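Local coordinates for transglutaminase-like domain-containing protein (Streptococcus suis, PDB 4XZ7) that has transglutaminase activity, probably joining glutamine to lysine side chains, and serves the bacterium as an antiphagocytic virulence factor, at residues T177-S180 with V181-I184; L197-K200 with L201-S205; Q210-E213 with R214-V217; V221-V224 with A225-T229; S359-E362 with S363-M366. One frame throughout, in Å; residues are numbered along the deposited sequence.

Overall arrangement
All five contacts are local, made within one helix or at its end. Contacts 2, 3 and 4 follow the chain along helices 188-205 and 213-227 in the transglutaminase-like part. Contacts 3 and 4 share helix 213-227, one at its start and one toward its end, and contact 4 touches contact 2 where Tyr223 meets Leu201, Ser204 and Ser205. Contact 3, at the surface, joins weak N-cap bonds to packing of Gln210 and Lys216. The other four are partly buried: a lysine-asparagine bond marks contact 1, a weak histidine-glutamate bond contact 2, a tyrosine-histidine pair contact 4, aromatic and CH-pi packing contact 5. Contacts 1 and 5 both meet the second subunit, contact 1 through hydroxyls and packing, contact 5 through two aromatic side chains.

Contact 1. Residues T177-S180 with V181-I184; sequences THNS and VKNI
Lys182 and Asn179 join their side chains where helix 170-181 runs out into a type I beta turn, Val181 to Ile184. The ammonium NZ of Lys182 gives Asn179 OD1 a hydrogen bond of 2.9 Å, reaching it with a tilt of 28° from the plane of the amide. A lysine suits this place because its extended chain runs alongside Asn179, pointing the same way, and brings NZ to OD1; on the way CD passes obliquely by the His178 ring, 3.8 Å from NE2. Its CG lies between the backbone N and the carbonyl carbon (chi1 66°), which sets the chain on this course. Backbone bonding is changing pattern here: Val181 N is shared between Thr177 O, weakly, and His178 O at 3.1 Å, while Lys182 N adds a weak bond to that same His178 O. A water carries the polar network onward, donating to Asn179 O at 2.8 Å and accepting from Asn183 N at 2.9 Å. The Asn183 side chain is held at OD1 by Arg190 and at ND2 by Asp252. On the dimer side, Thr177 OG1 and Ser180 OG pair with Ser180 and Thr177 of the second subunit. Within the chain, Ser180 OG donates to Thr177 O at 2.8 Å.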
loop_
_atom_site.group_PDB
_atom_site.type_symbol
_atom_site.label_atom_id
_atom_site.label_comp_id
_atom_site.label_asym_id
_atom_site.label_seq_id
_atom_site.Cartn_x
_atom_site.Cartn_y
_atom_site.Cartn_z
ATOM N N THR B 177 0.065 -3.104 2.181
ATOM C CA THR B 177 1.348 -3.321 1.501
ATOM C C THR B 177 1.273 -4.610 0.663
ATOM O O THR B 177 1.549 -4.619 -0.568
ATOM C CB THR B 177 2.528 -3.422 2.492
ATOM O OG1 THR B 177 2.545 -2.275 3.352
ATOM C CG2 THR B 177 3.850 -3.460 1.736
ATOM N N HIS B 178 0.867 -5.689 1.330
ATOM C CA HIS B 178 0.738 -6.972 0.642
ATOM C C HIS B 178 -0.188 -6.923 -0.576
ATOM O O HIS B 178 0.203 -7.353 -1.673
ATOM C CB HIS B 178 0.228 -8.067 1.568
ATOM C CG HIS B 178 -0.079 -9.337 0.838
ATOM N ND1 HIS B 178 0.895 -10.069 0.196
ATOM C CD2 HIS B 178 -1.250 -9.974 0.596
ATOM C CE1 HIS B 178 0.341 -11.115 -0.391
ATOM N NE2 HIS B 178 -0.960 -11.083 -0.160
ATOM N N ASN B 179 -1.402 -6.408 -0.396
ATOM C CA ASN B 179 -2.345 -6.400 -1.521
ATOM C C ASN B 179 -1.862 -5.483 -2.645
ATOM O O ASN B 179 -2.138 -5.722 -3.821
ATOM C CB ASN B 179 -3.749 -5.990 -1.067
ATOM C CG ASN B 179 -4.481 -7.109 -0.315
ATOM O OD1 ASN B 179 -4.441 -8.280 -0.710
ATOM N ND2 ASN B 179 -5.158 -6.743 0.777
ATOM N N SER B 180 -1.115 -4.439 -2.293
ATOM C CA SER B 180 -0.614 -3.530 -3.313
ATOM C C SER B 180 0.537 -4.131 -4.122
ATOM O O SER B 180 0.777 -3.692 -5.255
ATOM C CB SER B 180 -0.164 -2.219 -2.676
ATOM O OG SER B 180 1.144 -2.355 -2.160
ATOM N N VAL B 181 1.262 -5.115 -3.572
ATOM C CA VAL B 181 2.390 -5.673 -4.346
ATOM C C VAL B 181 2.147 -7.062 -4.955
ATOM O O VAL B 181 2.898 -7.483 -5.821
ATOM C CB VAL B 181 3.726 -5.763 -3.514
ATOM C CG1 VAL B 181 4.172 -4.394 -3.052
ATOM C CG2 VAL B 181 3.609 -6.734 -2.336
ATOM N N LYS B 182 1.104 -7.765 -4.541
ATOM C CA LYS B 182 0.958 -9.168 -4.949
ATOM C C LYS B 182 0.654 -9.338 -6.448
ATOM O O LYS B 182 0.917 -10.396 -7.026
ATOM C CB LYS B 182 -0.125 -9.843 -4.105
ATOM C CG LYS B 182 -1.537 -9.294 -4.328
ATOM C CD LYS B 182 -2.555 -9.928 -3.368
ATOM C CE LYS B 182 -3.999 -9.633 -3.809
ATOM N NZ LYS B 182 -5.016 -10.143 -2.859
ATOM N N ASN B 183 0.144 -8.289 -7.083
ATOM C CA ASN B 183 -0.175 -8.349 -8.514
ATOM C C ASN B 183 0.725 -7.504 -9.416
ATOM O O ASN B 183 0.466 -7.366 -10.619
ATOM C CB ASN B 183 -1.629 -7.932 -8.731
ATOM C CG ASN B 183 -2.615 -8.983 -8.249
ATOM O OD1 ASN B 183 -2.218 -10.034 -7.733
ATOM N ND2 ASN B 183 -3.906 -8.703 -8.411
ATOM N N ILE B 184 1.776 -6.919 -8.848
ATOM C CA ILE B 184 2.724 -6.191 -9.681
ATOM C C ILE B 184 4.099 -6.837 -9.603
ATOM O O ILE B 184 4.270 -7.848 -8.918
ATOM C CB ILE B 184 2.825 -4.707 -9.297
ATOM C CG1 ILE B 184 3.196 -4.530 -7.820
ATOM C CG2 ILE B 184 1.532 -3.998 -9.637
ATOM C CD1 ILE B 184 3.417 -3.056 -7.409
HETATM O O HOH W 1 -1.041 -5.778 -6.392
#

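Contact 2. Residues L197-K200 with L201-S205; sequences LIHK and LIESS
Leu201, Ile202, Glu203 and Ser204 each send their backbone N-H four residues back, to Leu197, Ile198, His199 and Lys200, in regular alpha-helical bonds of 2.9 to 3.0 Å between N and O. Partly covered by Met277 and Leu382, His199 meets the exposed Glu203 one turn on. ND1 of the imidazole gives Glu203 OE2 a weak bond of 2.9 Å, bent to 127° at the hydrogen; the oxygen comes to the ring edge near its plane, and the carboxylate is turned 76° from the ring. A glutamate suits this spacing because its extended chain carries the carboxylate back along the helix to the histidine. This helix, 188-205, leads into the transglutaminase-like region and packs on helices 255-259, 264-277 and 213-227. Ile198 and Ile202 are buried but touch only loosely, CG2 to CD1 at 4.4 Å; Leu201 is partly covered. Toward the helix end, small hydroxyls bond back to the backbone. Ser204 OG, placed beside its own backbone N by a chi1 of -62°, donates to Lys200 O at 3.0 Å, on the opposite face of that carbonyl from Ser204 N. Ser205 OG reaches three residues back instead, to Ile202 O at 2.8 Å, and is also bonded to Ala207 N.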
loop_
_atom_site.group_PDB
_atom_site.type_symbol
_atom_site.label_atom_id
_atom_site.label_comp_id
_atom_site.label_asym_id
_atom_site.label_seq_id
_atom_site.Cartn_x
_atom_site.Cartn_y
_atom_site.Cartn_z
ATOM N N LEU B 197 -4.771 -20.213 -17.073
ATOM C CA LEU B 197 -6.106 -19.984 -16.509
ATOM C C LEU B 197 -7.133 -19.550 -17.567
ATOM O O LEU B 197 -8.287 -20.002 -17.560
ATOM C CB LEU B 197 -6.021 -18.942 -15.399
ATOM C CG LEU B 197 -6.010 -19.399 -13.938
ATOM C CD1 LEU B 197 -5.638 -20.837 -13.785
ATOM C CD2 LEU B 197 -5.062 -18.521 -13.119
ATOM N N ILE B 198 -6.707 -18.687 -18.487
ATOM C CA ILE B 198 -7.577 -18.233 -19.567
ATOM C C ILE B 198 -7.910 -19.374 -20.511
ATOM O O ILE B 198 -9.070 -19.545 -20.899
ATOM C CB ILE B 198 -6.931 -17.091 -20.361
ATOM C CG1 ILE B 198 -6.764 -15.870 -19.457
ATOM C CG2 ILE B 198 -7.768 -16.733 -21.560
ATOM C CD1 ILE B 198 -5.903 -14.821 -20.065
ATOM N N HIS B 199 -6.884 -20.146 -20.875
ATOM C CA HIS B 199 -7.056 -21.333 -21.709
ATOM C C HIS B 199 -8.112 -22.254 -21.101
ATOM O O HIS B 199 -9.007 -22.743 -21.797
ATOM C CB HIS B 199 -5.726 -22.079 -21.868
ATOM C CG HIS B 199 -5.637 -22.916 -23.108
ATOM N ND1 HIS B 199 -6.429 -24.024 -23.322
ATOM C CD2 HIS B 199 -4.833 -22.814 -24.194
ATOM C CE1 HIS B 199 -6.127 -24.563 -24.489
ATOM N NE2 HIS B 199 -5.160 -23.850 -25.037
ATOM N N LYS B 200 -8.019 -22.474 -19.796
ATOM C CA LYS B 200 -8.997 -23.310 -19.113
ATOM C C LYS B 200 -10.394 -22.696 -19.154
ATOM O O LYS B 200 -11.382 -23.427 -19.290
ATOM C CB LYS B 200 -8.569 -23.560 -17.669
ATOM C CG LYS B 200 -7.604 -24.731 -17.525
ATOM C CD LYS B 200 -6.987 -24.800 -16.134
ATOM C CE LYS B 200 -5.997 -25.952 -16.043
ATOM N NZ LYS B 200 -5.312 -25.986 -14.721
ATOM N N LEU B 201 -10.497 -21.369 -19.041
ATOM C CA LEU B 201 -11.821 -20.749 -19.201
ATOM C C LEU B 201 -12.358 -21.026 -20.609
ATOM O O LEU B 201 -13.549 -21.269 -20.785
ATOM C CB LEU B 201 -11.788 -19.237 -18.938
ATOM C CG LEU B 201 -11.491 -18.774 -17.514
ATOM C CD1 LEU B 201 -11.386 -17.257 -17.456
ATOM C CD2 LEU B 201 -12.573 -19.270 -16.560
ATOM N N ILE B 202 -11.469 -21.002 -21.600
ATOM C CA ILE B 202 -11.849 -21.227 -22.986
ATOM C C ILE B 202 -12.361 -22.649 -23.171
ATOM O O ILE B 202 -13.391 -22.870 -23.816
ATOM C CB ILE B 202 -10.672 -20.981 -23.951
ATOM C CG1 ILE B 202 -10.336 -19.497 -23.998
ATOM C CG2 ILE B 202 -11.015 -21.472 -25.345
ATOM C CD1 ILE B 202 -9.231 -19.148 -24.957
ATOM N N GLU B 203 -11.634 -23.600 -22.594
ATOM C CA GLU B 203 -12.036 -25.000 -22.597
ATOM C C GLU B 203 -13.409 -25.142 -21.953
ATOM O O GLU B 203 -14.320 -25.734 -22.531
ATOM C CB GLU B 203 -11.013 -25.874 -21.855
ATOM C CG GLU B 203 -9.674 -26.046 -22.574
ATOM C CD GLU B 203 -8.571 -26.620 -21.677
ATOM O OE1 GLU B 203 -8.883 -27.246 -20.636
ATOM O OE2 GLU B 203 -7.380 -26.434 -22.014
ATOM N N SER B 204 -13.559 -24.586 -20.758
ATOM C CA SER B 204 -14.790 -24.775 -19.999
ATOM C C SER B 204 -15.981 -24.149 -20.720
ATOM O O SER B 204 -17.085 -24.693 -20.700
ATOM C CB SER B 204 -14.645 -24.208 -18.600
ATOM O OG SER B 204 -13.627 -24.893 -17.901
ATOM N N SER B 205 -15.741 -23.033 -21.400
ATOM C CA SER B 205 -16.790 -22.357 -22.151
ATOM C C SER B 205 -17.280 -23.167 -23.357
ATOM O O SER B 205 -18.362 -22.902 -23.873
ATOM C CB SER B 205 -16.301 -20.999 -22.643
ATOM O OG SER B 205 -15.576 -21.121 -23.858
#

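Contact 3. Residues Q210-E213 with R214-V217; sequences QSSE and RDKV
Ser212 and Glu213 offer their carbonyls to the first turn of a helix, Ser212 O accepting from Lys216 N at 3.2 Å and Glu213 O from Val217 N at 3.0 Å, the latter nearly straight at 169°. Before that turn the chain passes Gln210, which lies across Asp215 at about a right angle. Gln210 CB is 3.6 Å from Asp215 CB, and the amide and carboxylate planes are almost perpendicular. Gln210 CG packs against Asp215 O at 3.5 Å; beyond it the bend at chi2 (-60°) turns the amide, whose NE2 is bonded to Glu206 O. Ser212 is the N-cap of helix 213-227: its OG accepts a weak bond of 3.4 Å from Asp215 N, taking up an amide of the first turn. The same hydroxyl donates weakly to Asp215 OD2 at 3.2 Å. Serine fits because its short side chain can curl back on the turn, and the carboxylate of Asp215 is probably stabilised by the positive end of the helix dipole. The aliphatic part of Lys216 lies along the preceding loop, its CG 3.1 Å from Ser212 O. Away from the cap, the Arg214 side chain forms a salt bridge with Glu336 and a hydrogen bond to Phe331 O, and Glu213 OE1 accepts from Asp303 N.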
loop_
_atom_site.group_PDB
_atom_site.type_symbol
_atom_site.label_atom_id
_atom_site.label_comp_id
_atom_site.label_asym_id
_atom_site.label_seq_id
_atom_site.Cartn_x
_atom_site.Cartn_y
_atom_site.Cartn_z
ATOM N N GLN B 210 -18.051 -24.487 -30.945
ATOM C CA GLN B 210 -19.029 -23.713 -31.706
ATOM C C GLN B 210 -18.630 -23.586 -33.181
ATOM O O GLN B 210 -17.445 -23.478 -33.503
ATOM C CB GLN B 210 -19.193 -22.328 -31.088
ATOM C CG GLN B 210 -19.329 -22.349 -29.574
ATOM C CD GLN B 210 -20.524 -23.157 -29.105
ATOM O OE1 GLN B 210 -21.640 -22.997 -29.616
ATOM N NE2 GLN B 210 -20.300 -24.036 -28.128
ATOM N N SER B 211 -19.614 -23.585 -34.076
ATOM C CA SER B 211 -19.301 -23.534 -35.501
ATOM C C SER B 211 -18.709 -22.181 -35.873
ATOM O O SER B 211 -17.518 -22.075 -36.198
ATOM C CB SER B 211 -20.543 -23.827 -36.353
ATOM O OG SER B 211 -21.565 -22.867 -36.154
ATOM N N SER B 212 -19.544 -21.150 -35.796
ATOM C CA SER B 212 -19.170 -19.811 -36.223
ATOM C C SER B 212 -18.334 -19.080 -35.171
ATOM O O SER B 212 -18.294 -19.474 -34.004
ATOM C CB SER B 212 -20.426 -19.000 -36.550
ATOM O OG SER B 212 -21.294 -18.944 -35.429
ATOM N N GLU B 213 -17.665 -18.018 -35.606
ATOM C CA GLU B 213 -16.909 -17.159 -34.714
ATOM C C GLU B 213 -17.848 -16.486 -33.710
ATOM O O GLU B 213 -17.547 -16.388 -32.508
ATOM C CB GLU B 213 -16.138 -16.115 -35.523
ATOM C CG GLU B 213 -15.097 -16.705 -36.461
ATOM C CD GLU B 213 -14.481 -15.660 -37.373
ATOM O OE1 GLU B 213 -15.195 -14.711 -37.772
ATOM O OE2 GLU B 213 -13.281 -15.788 -37.690
ATOM N N ARG B 214 -18.994 -16.041 -34.218
ATOM C CA ARG B 214 -19.997 -15.384 -33.391
ATOM C C ARG B 214 -20.399 -16.250 -32.199
ATOM O O ARG B 214 -20.525 -15.762 -31.074
ATOM C CB ARG B 214 -21.226 -15.041 -34.226
ATOM C CG ARG B 214 -22.163 -14.050 -33.564
ATOM C CD ARG B 214 -23.195 -13.567 -34.566
ATOM N NE ARG B 214 -24.182 -12.696 -33.939
ATOM C CZ ARG B 214 -25.450 -13.037 -33.705
ATOM N NH1 ARG B 214 -25.906 -14.238 -34.063
ATOM N NH2 ARG B 214 -26.269 -12.166 -33.120
ATOM N N ASP B 215 -20.588 -17.541 -32.444
ATOM C CA ASP B 215 -21.015 -18.426 -31.373
ATOM C C ASP B 215 -19.870 -18.716 -30.412
ATOM O O ASP B 215 -20.104 -19.002 -29.237
ATOM C CB ASP B 215 -21.592 -19.720 -31.937
ATOM C CG ASP B 215 -23.024 -19.544 -32.441
ATOM O OD1 ASP B 215 -23.745 -18.688 -31.887
ATOM O OD2 ASP B 215 -23.427 -20.255 -33.386
ATOM N N LYS B 216 -18.637 -18.632 -30.903
ATOM C CA LYS B 216 -17.474 -18.750 -30.023
ATOM C C LYS B 216 -17.502 -17.616 -29.019
ATOM O O LYS B 216 -17.437 -17.850 -27.802
ATOM C CB LYS B 216 -16.170 -18.739 -30.821
ATOM C CG LYS B 216 -16.100 -19.834 -31.892
ATOM C CD LYS B 216 -14.694 -19.998 -32.468
ATOM C CE LYS B 216 -14.711 -20.844 -33.733
ATOM N NZ LYS B 216 -13.344 -20.944 -34.326
ATOM N N VAL B 217 -17.627 -16.388 -29.532
ATOM C CA VAL B 217 -17.737 -15.203 -28.672
ATOM C C VAL B 217 -18.864 -15.358 -27.650
ATOM O O VAL B 217 -18.652 -15.202 -26.433
ATOM C CB VAL B 217 -17.990 -13.914 -29.491
ATOM C CG1 VAL B 217 -18.253 -12.747 -28.561
ATOM C CG2 VAL B 217 -16.809 -13.600 -30.391
#

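Contact 4. Residues V221-V224 with A225-T229; sequences VQYV and ANHTT
Tyr223, Val224 and Ala225 carry this contact, on successive positions toward the end of helix 213-227 in the transglutaminase-like part. Tyr223 meets His227 one turn on. The imidazole comes over one face of the phenol ring, toward its rim, with ND1 3.2 Å from CE2; the ring centroids are 4.2 Å apart and the planes inclined by 34°, an oblique pairing. The same ND1 donates to Tyr223 O at 3.2 Å, so a single histidine nitrogen touches both the ring and the backbone of the tyrosine. The tyrosine ring swings to this side because CG stands opposite the backbone N (chi1 -178°), and it also packs on Leu201, Ser204 and Ser205 of helix 188-205.

Val224 points into the fold, against Phe267 and Val256, a place for a branched apolar side chain. Its CG1 runs beside Thr228 OG1 at 3.6 Å, the two side chains pointing the same way, while Val224 O accepts from His227 N at 3.0 Å, a three-residue step that tightens the helix near its end. Ala225, with just a methyl group, fits close to the preceding turn: CB is 3.4 Å from Val221 O, the same oxygen that accepts from Ala225 N. Beyond it come backbone hydrogen bonds of Thr229 with Gln260 and Ala262.

Chemically, Tyr223 O takes a side-chain donor, His227 ND1, while Val224 O takes the backbone donor His227 N. The former bond is consistent with a proton on ND1, and with the ring contact probably limits the rotation of the imidazole.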
loop_
_atom_site.group_PDB
_atom_site.type_symbol
_atom_site.label_atom_id
_atom_site.label_comp_id
_atom_site.label_asym_id
_atom_site.label_seq_id
_atom_site.Cartn_x
_atom_site.Cartn_y
_atom_site.Cartn_z
ATOM N N VAL B 221 -18.140 -15.431 -23.567
ATOM C CA VAL B 221 -18.701 -14.300 -22.845
ATOM C C VAL B 221 -19.717 -14.765 -21.806
ATOM O O VAL B 221 -19.650 -14.371 -20.633
ATOM C CB VAL B 221 -19.368 -13.311 -23.823
ATOM C CG1 VAL B 221 -20.232 -12.309 -23.079
ATOM C CG2 VAL B 221 -18.319 -12.602 -24.634
ATOM N N GLN B 222 -20.636 -15.629 -22.234
ATOM C CA GLN B 222 -21.680 -16.114 -21.340
ATOM C C GLN B 222 -21.092 -16.970 -20.226
ATOM O O GLN B 222 -21.494 -16.857 -19.059
ATOM C CB GLN B 222 -22.740 -16.906 -22.111
ATOM C CG GLN B 222 -24.065 -17.025 -21.360
ATOM C CD GLN B 222 -24.772 -15.675 -21.164
ATOM O OE1 GLN B 222 -24.763 -15.108 -20.064
ATOM N NE2 GLN B 222 -25.402 -15.171 -22.227
ATOM N N TYR B 223 -20.131 -17.821 -20.570
ATOM C CA TYR B 223 -19.502 -18.636 -19.529
ATOM C C TYR B 223 -18.828 -17.802 -18.434
ATOM O O TYR B 223 -19.037 -18.023 -17.220
ATOM C CB TYR B 223 -18.461 -19.575 -20.124
ATOM C CG TYR B 223 -17.846 -20.457 -19.060
ATOM C CD1 TYR B 223 -16.672 -20.092 -18.411
ATOM C CD2 TYR B 223 -18.460 -21.642 -18.691
ATOM C CE1 TYR B 223 -16.130 -20.879 -17.430
ATOM C CE2 TYR B 223 -17.920 -22.443 -17.726
ATOM C CZ TYR B 223 -16.758 -22.057 -17.096
ATOM O OH TYR B 223 -16.225 -22.862 -16.128
ATOM N N VAL B 224 -17.990 -16.863 -18.859
ATOM C CA VAL B 224 -17.277 -16.043 -17.890
ATOM C C VAL B 224 -18.277 -15.270 -17.045
ATOM O O VAL B 224 -18.156 -15.246 -15.824
ATOM C CB VAL B 224 -16.308 -15.078 -18.558
ATOM C CG1 VAL B 224 -15.825 -14.004 -17.551
ATOM C CG2 VAL B 224 -15.145 -15.852 -19.120
ATOM N N ALA B 225 -19.289 -14.682 -17.686
ATOM C CA ALA B 225 -20.339 -13.972 -16.944
ATOM C C ALA B 225 -21.041 -14.874 -15.931
ATOM O O ALA B 225 -21.520 -14.398 -14.902
ATOM C CB ALA B 225 -21.366 -13.377 -17.908
ATOM N N ASN B 226 -21.113 -16.173 -16.231
ATOM C CA ASN B 226 -21.763 -17.132 -15.331
ATOM C C ASN B 226 -20.860 -17.748 -14.267
ATOM O O ASN B 226 -21.341 -18.498 -13.417
ATOM C CB ASN B 226 -22.415 -18.264 -16.144
ATOM C CG ASN B 226 -23.754 -17.847 -16.747
ATOM O OD1 ASN B 226 -24.349 -16.847 -16.330
ATOM N ND2 ASN B 226 -24.224 -18.598 -17.743
ATOM N N HIS B 227 -19.561 -17.448 -14.296
ATOM C CA HIS B 227 -18.680 -18.017 -13.270
ATOM C C HIS B 227 -17.734 -17.016 -12.607
ATOM O O HIS B 227 -16.799 -17.398 -11.894
ATOM C CB HIS B 227 -17.876 -19.174 -13.871
ATOM C CG HIS B 227 -18.717 -20.374 -14.160
ATOM N ND1 HIS B 227 -19.208 -20.654 -15.418
ATOM C CD2 HIS B 227 -19.222 -21.322 -13.334
ATOM C CE1 HIS B 227 -19.950 -21.745 -15.361
ATOM N NE2 HIS B 227 -19.981 -22.165 -14.107
ATOM N N THR B 228 -18.000 -15.738 -12.830
ATOM C CA THR B 228 -17.232 -14.673 -12.222
ATOM C C THR B 228 -18.162 -13.713 -11.503
ATOM O O THR B 228 -19.135 -13.270 -12.074
ATOM C CB THR B 228 -16.445 -13.924 -13.271
ATOM O OG1 THR B 228 -15.769 -14.871 -14.104
ATOM C CG2 THR B 228 -15.452 -12.977 -12.614
ATOM N N THR B 229 -17.865 -13.388 -10.251
ATOM C CA THR B 229 -18.673 -12.413 -9.523
ATOM C C THR B 229 -18.401 -10.987 -10.021
ATOM O O THR B 229 -17.247 -10.586 -10.146
ATOM C CB THR B 229 -18.393 -12.494 -8.008
ATOM O OG1 THR B 229 -18.883 -13.745 -7.511
ATOM C CG2 THR B 229 -19.057 -11.360 -7.268
#

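Contact 5. Residues S359-E362 with S363-M366; sequences SNYE and SWAM
The ring of Tyr361 is overlain on one face by the methyl group of Ala365, a CH-pi contact with CB 3.9 Å from the ring centroid and 28° off its normal. Both belong to helix 359-365, which follows strand 354-357 of a five-stranded mixed sheet, and they stand one turn apart. Alanine suits the spot because a methyl is small enough to sit against the ring face close to the helix backbone. On the same tyrosine, CE1 lies 3.5 Å from Trp364 CZ3; the planes of the phenol and of the indole six-membered ring are inclined by 42°. Both side chains have CG opposite the backbone N (chi1 174° for Tyr361), which brings the two rings together. The pair lies at the dimer boundary, Tyr361 packing on Leu137 and Trp364 on Asn133 of the second subunit. Glu362, turned into the domain, has its carboxylate satisfied by a salt bridge to Arg299 and a hydrogen bond with Tyr283 OH, as befits a buried acid. Met366 N gives Glu362 O a backbone bond of 3.0 Å. At the first turn, Ser359 O takes two donors from opposite faces of its plane, Ser363 N at 2.9 Å and Ser363 OG at 3.2 Å.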
loop_
_atom_site.group_PDB
_atom_site.type_symbol
_atom_site.label_atom_id
_atom_site.label_comp_id
_atom_site.label_asym_id
_atom_site.label_seq_id
_atom_site.Cartn_x
_atom_site.Cartn_y
_atom_site.Cartn_z
ATOM N N SER B 359 -9.896 3.159 -35.239
ATOM C CA SER B 359 -10.158 2.470 -36.494
ATOM C C SER B 359 -8.883 2.091 -37.232
ATOM O O SER B 359 -8.851 1.099 -37.960
ATOM C CB SER B 359 -11.042 3.337 -37.393
ATOM O OG SER B 359 -12.188 3.795 -36.688
ATOM N N ASN B 360 -7.834 2.885 -37.054
ATOM C CA ASN B 360 -6.559 2.587 -37.691
ATOM C C ASN B 360 -6.006 1.304 -37.103
ATOM O O ASN B 360 -5.567 0.402 -37.826
ATOM C CB ASN B 360 -5.574 3.743 -37.507
ATOM C CG ASN B 360 -6.116 5.055 -38.041
ATOM O OD1 ASN B 360 -6.671 5.109 -39.140
ATOM N ND2 ASN B 360 -5.977 6.118 -37.254
ATOM N N TYR B 361 -6.053 1.220 -35.777
ATOM C CA TYR B 361 -5.613 0.015 -35.104
ATOM C C TYR B 361 -6.450 -1.189 -35.541
ATOM O O TYR B 361 -5.930 -2.288 -35.711
ATOM C CB TYR B 361 -5.684 0.153 -33.581
ATOM C CG TYR B 361 -5.351 -1.171 -32.948
ATOM C CD1 TYR B 361 -4.032 -1.589 -32.813
ATOM C CD2 TYR B 361 -6.358 -2.042 -32.557
ATOM C CE1 TYR B 361 -3.729 -2.834 -32.271
ATOM C CE2 TYR B 361 -6.066 -3.273 -32.031
ATOM C CZ TYR B 361 -4.760 -3.658 -31.885
ATOM O OH TYR B 361 -4.519 -4.887 -31.349
ATOM N N GLU B 362 -7.753 -0.991 -35.676
ATOM C CA GLU B 362 -8.621 -2.092 -36.059
ATOM C C GLU B 362 -8.251 -2.580 -37.459
ATOM O O GLU B 362 -8.051 -3.784 -37.667
ATOM C CB GLU B 362 -10.092 -1.670 -35.966
ATOM C CG GLU B 362 -10.647 -1.829 -34.544
ATOM C CD GLU B 362 -12.018 -1.183 -34.324
ATOM O OE1 GLU B 362 -12.805 -1.014 -35.292
ATOM O OE2 GLU B 362 -12.309 -0.844 -33.161
ATOM N N SER B 363 -8.100 -1.648 -38.400
ATOM C CA SER B 363 -7.713 -2.002 -39.772
ATOM C C SER B 363 -6.386 -2.738 -39.772
ATOM O O SER B 363 -6.202 -3.695 -40.510
ATOM C CB SER B 363 -7.632 -0.762 -40.666
ATOM O OG SER B 363 -8.923 -0.211 -40.855
ATOM N N TRP B 364 -5.486 -2.299 -38.900
ATOM C CA TRP B 364 -4.180 -2.920 -38.744
ATOM C C TRP B 364 -4.257 -4.311 -38.111
ATOM O O TRP B 364 -3.653 -5.264 -38.604
ATOM C CB TRP B 364 -3.282 -2.012 -37.899
ATOM C CG TRP B 364 -1.928 -2.568 -37.659
ATOM C CD1 TRP B 364 -0.853 -2.494 -38.499
ATOM C CD2 TRP B 364 -1.488 -3.286 -36.501
ATOM N NE1 TRP B 364 0.231 -3.116 -37.930
ATOM C CE2 TRP B 364 -0.129 -3.612 -36.705
ATOM C CE3 TRP B 364 -2.104 -3.667 -35.299
ATOM C CZ2 TRP B 364 0.622 -4.317 -35.763
ATOM C CZ3 TRP B 364 -1.359 -4.371 -34.368
ATOM C CH2 TRP B 364 -0.006 -4.688 -34.609
ATOM N N ALA B 365 -5.003 -4.416 -37.013
ATOM C CA ALA B 365 -5.049 -5.644 -36.224
ATOM C C ALA B 365 -5.698 -6.794 -36.990
ATOM O O ALA B 365 -5.211 -7.921 -36.962
ATOM C CB ALA B 365 -5.789 -5.398 -34.903
ATOM N N MET B 366 -6.795 -6.505 -37.681
ATOM C CA MET B 366 -7.512 -7.534 -38.423
ATOM C C MET B 366 -6.630 -8.167 -39.490
ATOM O O MET B 366 -6.905 -9.274 -39.951
ATOM C CB MET B 366 -8.773 -6.958 -39.064
ATOM C CG MET B 366 -8.529 -6.125 -40.304
ATOM S SD MET B 366 -10.000 -5.195 -40.769
ATOM C CE MET B 366 -9.474 -4.514 -42.343
#